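Acetohydroxyacid synthase small subunit Related (Bacteroides thetaiotaomicron, PDB 2F06) is of unknown function but carries a pair of ACT domains and binds histidine, consistent with a regulatory, amino-acid-sensing role. Local coordinates at residues K7-F12 against K60-N65; I11-K16 against T21-V26. All coordinates share one frame; numbering follows the deposited sequence.

Overall arrangement
Both contacts lie within the ACT domain pair and start from the same strand, 5-13, sharing I11 and F12. Contact 2 is local: helix 19-29 begins three residues after K16 and returns over the sheet. Contact 1 comes from much farther along, bringing in helix 55-64 after two more strands. The contact centres lie 10 Å apart on the same side of the chain's centre, and the two helices also meet each other, V26 CG1 standing 3.9 Å from A61 CB. Strand 5-13 thus carries one apolar layer beneath two adjacent helices, while F12 meets F12 of the second subunit.

Contact 1: residues K7-F12 against K60-N65; sequences KQLSIF and KALKDN
The strand residue I11 and the helix residue L62 come closest in backbone terms, their CA atoms 8.6 Å apart, a spacing that leaves room for one layer of side chains between strand 5-13 and helix 55-64. This is the helix-on-sheet packing of an ACT domain, whose βαββαβ fold sets two helices on one face of an antiparallel sheet. Within 60-65, L62 is the residue that touches 7-12, through CD1. It meets L9 CD1 at 3.7 Å and I11 CD1 at 3.8 Å, so a single methyl bears on two strand residues spaced two apart, whose CB atoms therefore lie on the same face. The L9 and L62 side chains pass each other at a slant, whereas those of I11 and L62 meet at about a right angle. In L62, chi1 of -69° sets CG beside the backbone N, and chi2 of 161° extends CD1 away from CA toward L9 and I11. Around this point V69, F67, V26 and L27 also touch L62, so the contact is part of a larger buried apolar core. Just beyond the helix, N65 turns its amide back to the A61 carbonyl, whose oxygen also accepts a bond from N65 N on the opposite face. The ND2 bond to A61 O is 2.7 Å long and nearly straight, though ND2 stands above the carbonyl plane.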
loop_
_atom_site.group_PDB
_atom_site.type_symbol
_atom_site.label_atom_id
_atom_site.label_comp_id
_atom_site.label_asym_id
_atom_site.label_seq_id
_atom_site.Cartn_x
_atom_site.Cartn_y
_atom_site.Cartn_z
ATOM N N LYS A 7 7.634 -12.054 -16.613
ATOM C CA LYS A 7 8.129 -10.771 -16.182
ATOM C C LYS A 7 6.931 -9.834 -16.033
ATOM O O LYS A 7 6.133 -9.636 -16.970
ATOM C CB LYS A 7 9.148 -10.235 -17.196
ATOM C CG LYS A 7 10.455 -11.069 -17.272
ATOM C CD LYS A 7 11.388 -10.484 -18.344
ATOM C CE LYS A 7 12.821 -10.327 -17.805
ATOM N NZ LYS A 7 13.814 -10.462 -18.891
ATOM N N GLN A 8 6.778 -9.309 -14.821
ATOM C CA GLN A 8 5.838 -8.256 -14.579
ATOM C C GLN A 8 6.572 -6.926 -14.443
ATOM O O GLN A 8 7.574 -6.815 -13.742
ATOM C CB GLN A 8 5.076 -8.558 -13.317
ATOM C CG GLN A 8 4.127 -7.469 -12.888
ATOM C CD GLN A 8 3.689 -7.683 -11.448
ATOM O OE1 GLN A 8 4.388 -7.291 -10.506
ATOM N NE2 GLN A 8 2.553 -8.314 -11.275
ATOM N N LEU A 9 6.091 -5.898 -15.103
ATOM C CA LEU A 9 6.646 -4.569 -14.857
ATOM C C LEU A 9 5.975 -3.933 -13.640
ATOM O O LEU A 9 4.745 -3.950 -13.479
ATOM C CB LEU A 9 6.450 -3.638 -16.056
ATOM C CG LEU A 9 7.077 -3.991 -17.410
ATOM C CD1 LEU A 9 7.044 -2.802 -18.318
ATOM C CD2 LEU A 9 8.486 -4.389 -17.284
ATOM N N SER A 10 6.806 -3.354 -12.792
ATOM C CA SER A 10 6.342 -2.466 -11.757
ATOM C C SER A 10 6.847 -1.078 -12.034
ATOM O O SER A 10 8.051 -0.856 -11.966
ATOM C CB SER A 10 6.836 -2.941 -10.384
ATOM O OG SER A 10 6.040 -4.069 -10.034
ATOM N N ILE A 11 5.916 -0.150 -12.232
ATOM C CA ILE A 11 6.233 1.169 -12.632
ATOM C C ILE A 11 5.767 2.224 -11.594
ATOM O O ILE A 11 4.548 2.301 -11.260
ATOM C CB ILE A 11 5.651 1.477 -14.031
ATOM C CG1 ILE A 11 5.991 0.403 -15.053
ATOM C CG2 ILE A 11 6.159 2.842 -14.537
ATOM C CD1 ILE A 11 4.913 0.221 -16.102
ATOM N N PHE A 12 6.734 3.028 -11.126
ATOM C CA PHE A 12 6.502 4.062 -10.101
ATOM C C PHE A 12 5.858 5.282 -10.770
ATOM O O PHE A 12 6.428 5.860 -11.673
ATOM C CB PHE A 12 7.802 4.405 -9.387
ATOM C CG PHE A 12 7.698 5.544 -8.340
ATOM C CD1 PHE A 12 6.934 5.382 -7.157
ATOM C CD2 PHE A 12 8.411 6.752 -8.535
ATOM C CE1 PHE A 12 6.885 6.409 -6.178
ATOM C CE2 PHE A 12 8.379 7.781 -7.603
ATOM C CZ PHE A 12 7.599 7.609 -6.405
ATOM N N LYS A 60 12.821 -1.032 -21.607
ATOM C CA LYS A 60 13.834 -0.087 -22.101
ATOM C C LYS A 60 13.209 1.255 -22.562
ATOM O O LYS A 60 13.813 2.318 -22.354
ATOM C CB LYS A 60 14.681 -0.774 -23.180
ATOM C CG LYS A 60 15.595 0.126 -23.955
ATOM C CD LYS A 60 16.157 -0.602 -25.184
ATOM C CE LYS A 60 16.686 0.398 -26.212
ATOM N NZ LYS A 60 17.554 1.344 -25.448
ATOM N N ALA A 61 12.019 1.195 -23.173
ATOM C CA ALA A 61 11.250 2.385 -23.545
ATOM C C ALA A 61 10.910 3.283 -22.314
ATOM O O ALA A 61 11.128 4.530 -22.300
ATOM C CB ALA A 61 9.956 1.965 -24.275
ATOM N N LEU A 62 10.418 2.642 -21.270
ATOM C CA LEU A 62 10.154 3.316 -20.024
ATOM C C LEU A 62 11.390 3.949 -19.384
ATOM O O LEU A 62 11.310 5.114 -19.018
ATOM C CB LEU A 62 9.412 2.369 -19.057
ATOM C CG LEU A 62 8.003 2.138 -19.608
ATOM C CD1 LEU A 62 7.336 0.842 -18.987
ATOM C CD2 LEU A 62 7.176 3.388 -19.335
ATOM N N LYS A 63 12.506 3.216 -19.241
ATOM C CA LYS A 63 13.791 3.803 -18.754
ATOM C C LYS A 63 14.265 4.992 -19.600
ATOM O O LYS A 63 14.796 5.979 -19.072
ATOM C CB LYS A 63 14.941 2.778 -18.779
ATOM C CG LYS A 63 14.774 1.574 -17.850
ATOM C CD LYS A 63 14.981 1.954 -16.358
ATOM C CE LYS A 63 16.425 2.372 -16.102
ATOM N NZ LYS A 63 16.542 2.469 -14.633
ATOM N N ASP A 64 14.119 4.856 -20.921
ATOM C CA ASP A 64 14.451 5.895 -21.892
ATOM C C ASP A 64 13.621 7.161 -21.663
ATOM O O ASP A 64 14.108 8.269 -21.921
ATOM C CB ASP A 64 14.133 5.422 -23.323
ATOM C CG ASP A 64 15.210 4.536 -23.916
ATOM O OD1 ASP A 64 16.268 4.348 -23.277
ATOM O OD2 ASP A 64 14.965 3.995 -25.031
ATOM N N ASN A 65 12.354 6.983 -21.284
ATOM C CA ASN A 65 11.458 8.084 -20.951
ATOM C C ASN A 65 11.492 8.492 -19.473
ATOM O O ASN A 65 10.615 9.237 -19.019
ATOM C CB ASN A 65 10.043 7.734 -21.379
ATOM C CG ASN A 65 9.863 7.844 -22.883
ATOM O OD1 ASN A 65 9.463 8.896 -23.412
ATOM N ND2 ASN A 65 10.212 6.780 -23.583
#

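Contact 2: residues I11-K16 against T21-V26; sequences IFLENK and TEVTEV
V23 of helix 19-29 faces I11 and L13 of strand 5-13, the first strand-to-helix step of the βαββαβ ACT fold; CA atoms of L13 and V23 lie 8.4 Å apart. From its CB, which points to the strand, V23 divides into two methyls with different partners. CG1, anti to the backbone N (chi1 161°), approaches I11 CD1 at 4.2 Å. CG2, beside that N, lies 4.0 Å from L13 CD2 and 4.2 Å from I11 CG2. The fork therefore faces both branches of I11 and one methyl of L13. Its approach to I11 is tip to tip, but L13 runs across it at about a right angle. The CB of L13 does not head straight for the helix; the leucine reaches it through the CD2 branch. The contact is small, 107 Å² over both sides, but buried and wholly apolar. L48 on strand 46-52 touches I11, L13 and V23, and F67 also packs on V23, so the core continues beyond this pair of elements. Elsewhere on the helix T21 and T24 pack against L90 and A87 of the third subunit. The T21 carbonyl accepts two bonds, one from the helical N of E25 and one from the T24 hydroxyl. T24 OG1 donates to T21 O over 2.8 Å, tilted 21° from the carbonyl plane.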
loop_
_atom_site.group_PDB
_atom_site.type_symbol
_atom_site.label_atom_id
_atom_site.label_comp_id
_atom_site.label_asym_id
_atom_site.label_seq_id
_atom_site.Cartn_x
_atom_site.Cartn_y
_atom_site.Cartn_z
ATOM N N ILE A 11 5.916 -0.150 -12.232
ATOM C CA ILE A 11 6.233 1.169 -12.632
ATOM C C ILE A 11 5.767 2.224 -11.594
ATOM O O ILE A 11 4.548 2.301 -11.260
ATOM C CB ILE A 11 5.651 1.477 -14.031
ATOM C CG1 ILE A 11 5.991 0.403 -15.053
ATOM C CG2 ILE A 11 6.159 2.842 -14.537
ATOM C CD1 ILE A 11 4.913 0.221 -16.102
ATOM N N PHE A 12 6.734 3.028 -11.126
ATOM C CA PHE A 12 6.502 4.062 -10.101
ATOM C C PHE A 12 5.858 5.282 -10.770
ATOM O O PHE A 12 6.428 5.860 -11.673
ATOM C CB PHE A 12 7.802 4.405 -9.387
ATOM C CG PHE A 12 7.698 5.544 -8.340
ATOM C CD1 PHE A 12 6.934 5.382 -7.157
ATOM C CD2 PHE A 12 8.411 6.752 -8.535
ATOM C CE1 PHE A 12 6.885 6.409 -6.178
ATOM C CE2 PHE A 12 8.379 7.781 -7.603
ATOM C CZ PHE A 12 7.599 7.609 -6.405
ATOM N N LEU A 13 4.612 5.583 -10.395
ATOM C CA LEU A 13 3.840 6.669 -11.022
ATOM C C LEU A 13 3.891 7.752 -9.961
ATOM O O LEU A 13 3.252 7.628 -8.879
ATOM C CB LEU A 13 2.361 6.272 -11.261
ATOM C CG LEU A 13 1.889 4.949 -11.891
ATOM C CD1 LEU A 13 0.376 4.587 -11.570
ATOM C CD2 LEU A 13 2.212 4.849 -13.369
ATOM N N GLU A 14 4.658 8.787 -10.226
ATOM C CA GLU A 14 4.729 9.920 -9.327
ATOM C C GLU A 14 3.498 10.850 -9.461
ATOM O O GLU A 14 2.590 10.539 -10.207
ATOM C CB GLU A 14 6.032 10.645 -9.579
ATOM C CG GLU A 14 6.225 11.100 -10.959
ATOM C CD GLU A 14 6.831 12.481 -10.973
ATOM O OE1 GLU A 14 6.186 13.403 -10.415
ATOM O OE2 GLU A 14 7.937 12.666 -11.555
ATOM N N ASN A 15 3.406 11.950 -8.721
ATOM C CA ASN A 15 2.333 12.951 -9.063
ATOM C C ASN A 15 0.906 12.306 -8.793
ATOM O O ASN A 15 0.674 11.884 -7.660
ATOM C CB ASN A 15 2.680 13.511 -10.483
ATOM C CG ASN A 15 1.511 14.055 -11.278
ATOM O OD1 ASN A 15 1.263 13.601 -12.393
ATOM N ND2 ASN A 15 0.833 15.070 -10.747
ATOM N N LYS A 16 -0.015 12.205 -9.773
ATOM C CA LYS A 16 -1.316 11.404 -9.670
ATOM C C LYS A 16 -2.257 11.568 -10.901
ATOM O O LYS A 16 -3.361 11.007 -10.894
ATOM C CB LYS A 16 -2.145 11.766 -8.417
ATOM C CG LYS A 16 -1.961 10.886 -7.152
ATOM C CD LYS A 16 -2.992 9.727 -7.005
ATOM C CE LYS A 16 -2.394 8.548 -6.160
ATOM N NZ LYS A 16 -3.326 7.433 -5.777
ATOM N N THR A 21 -1.181 8.386 -17.765
ATOM C CA THR A 21 -1.503 8.562 -19.170
ATOM C C THR A 21 -0.241 8.540 -20.047
ATOM O O THR A 21 -0.169 7.768 -21.024
ATOM C CB THR A 21 -2.308 9.839 -19.399
ATOM O OG1 THR A 21 -3.459 9.750 -18.578
ATOM C CG2 THR A 21 -2.737 9.973 -20.850
ATOM N N GLU A 22 0.755 9.320 -19.662
ATOM C CA GLU A 22 2.064 9.240 -20.308
ATOM C C GLU A 22 2.645 7.840 -20.363
ATOM O O GLU A 22 3.213 7.516 -21.370
ATOM C CB GLU A 22 3.079 10.142 -19.651
ATOM C CG GLU A 22 2.528 11.425 -19.156
ATOM C CD GLU A 22 3.561 12.210 -18.380
ATOM O OE1 GLU A 22 4.711 11.682 -18.243
ATOM O OE2 GLU A 22 3.212 13.341 -17.922
ATOM N N VAL A 23 2.519 7.011 -19.307
ATOM C CA VAL A 23 3.067 5.644 -19.337
ATOM C C VAL A 23 2.337 4.829 -20.376
ATOM O O VAL A 23 2.916 4.003 -21.122
ATOM C CB VAL A 23 2.878 4.848 -17.954
ATOM C CG1 VAL A 23 3.027 3.318 -18.166
ATOM C CG2 VAL A 23 3.818 5.311 -16.952
ATOM N N THR A 24 1.038 4.983 -20.411
ATOM C CA THR A 24 0.285 4.182 -21.399
ATOM C C THR A 24 0.554 4.687 -22.814
ATOM O O THR A 24 0.493 3.893 -23.772
ATOM C CB THR A 24 -1.241 4.157 -21.137
ATOM O OG1 THR A 24 -1.731 5.497 -21.025
ATOM C CG2 THR A 24 -1.538 3.292 -19.819
ATOM N N GLU A 25 0.835 5.971 -22.921
ATOM C CA GLU A 25 1.320 6.569 -24.193
ATOM C C GLU A 25 2.706 6.080 -24.685
ATOM O O GLU A 25 2.857 5.764 -25.855
ATOM C CB GLU A 25 1.256 8.091 -24.114
ATOM C CG GLU A 25 -0.226 8.598 -24.112
ATOM C CD GLU A 25 -0.402 10.119 -24.080
ATOM O OE1 GLU A 25 0.577 10.881 -23.791
ATOM O OE2 GLU A 25 -1.551 10.574 -24.387
ATOM N N VAL A 26 3.728 6.099 -23.845
ATOM C CA VAL A 26 4.986 5.334 -24.090
ATOM C C VAL A 26 4.788 3.914 -24.622
ATOM O O VAL A 26 5.368 3.548 -25.642
ATOM C CB VAL A 26 5.932 5.246 -22.851
ATOM C CG1 VAL A 26 7.232 4.506 -23.237
ATOM C CG2 VAL A 26 6.294 6.650 -22.387
#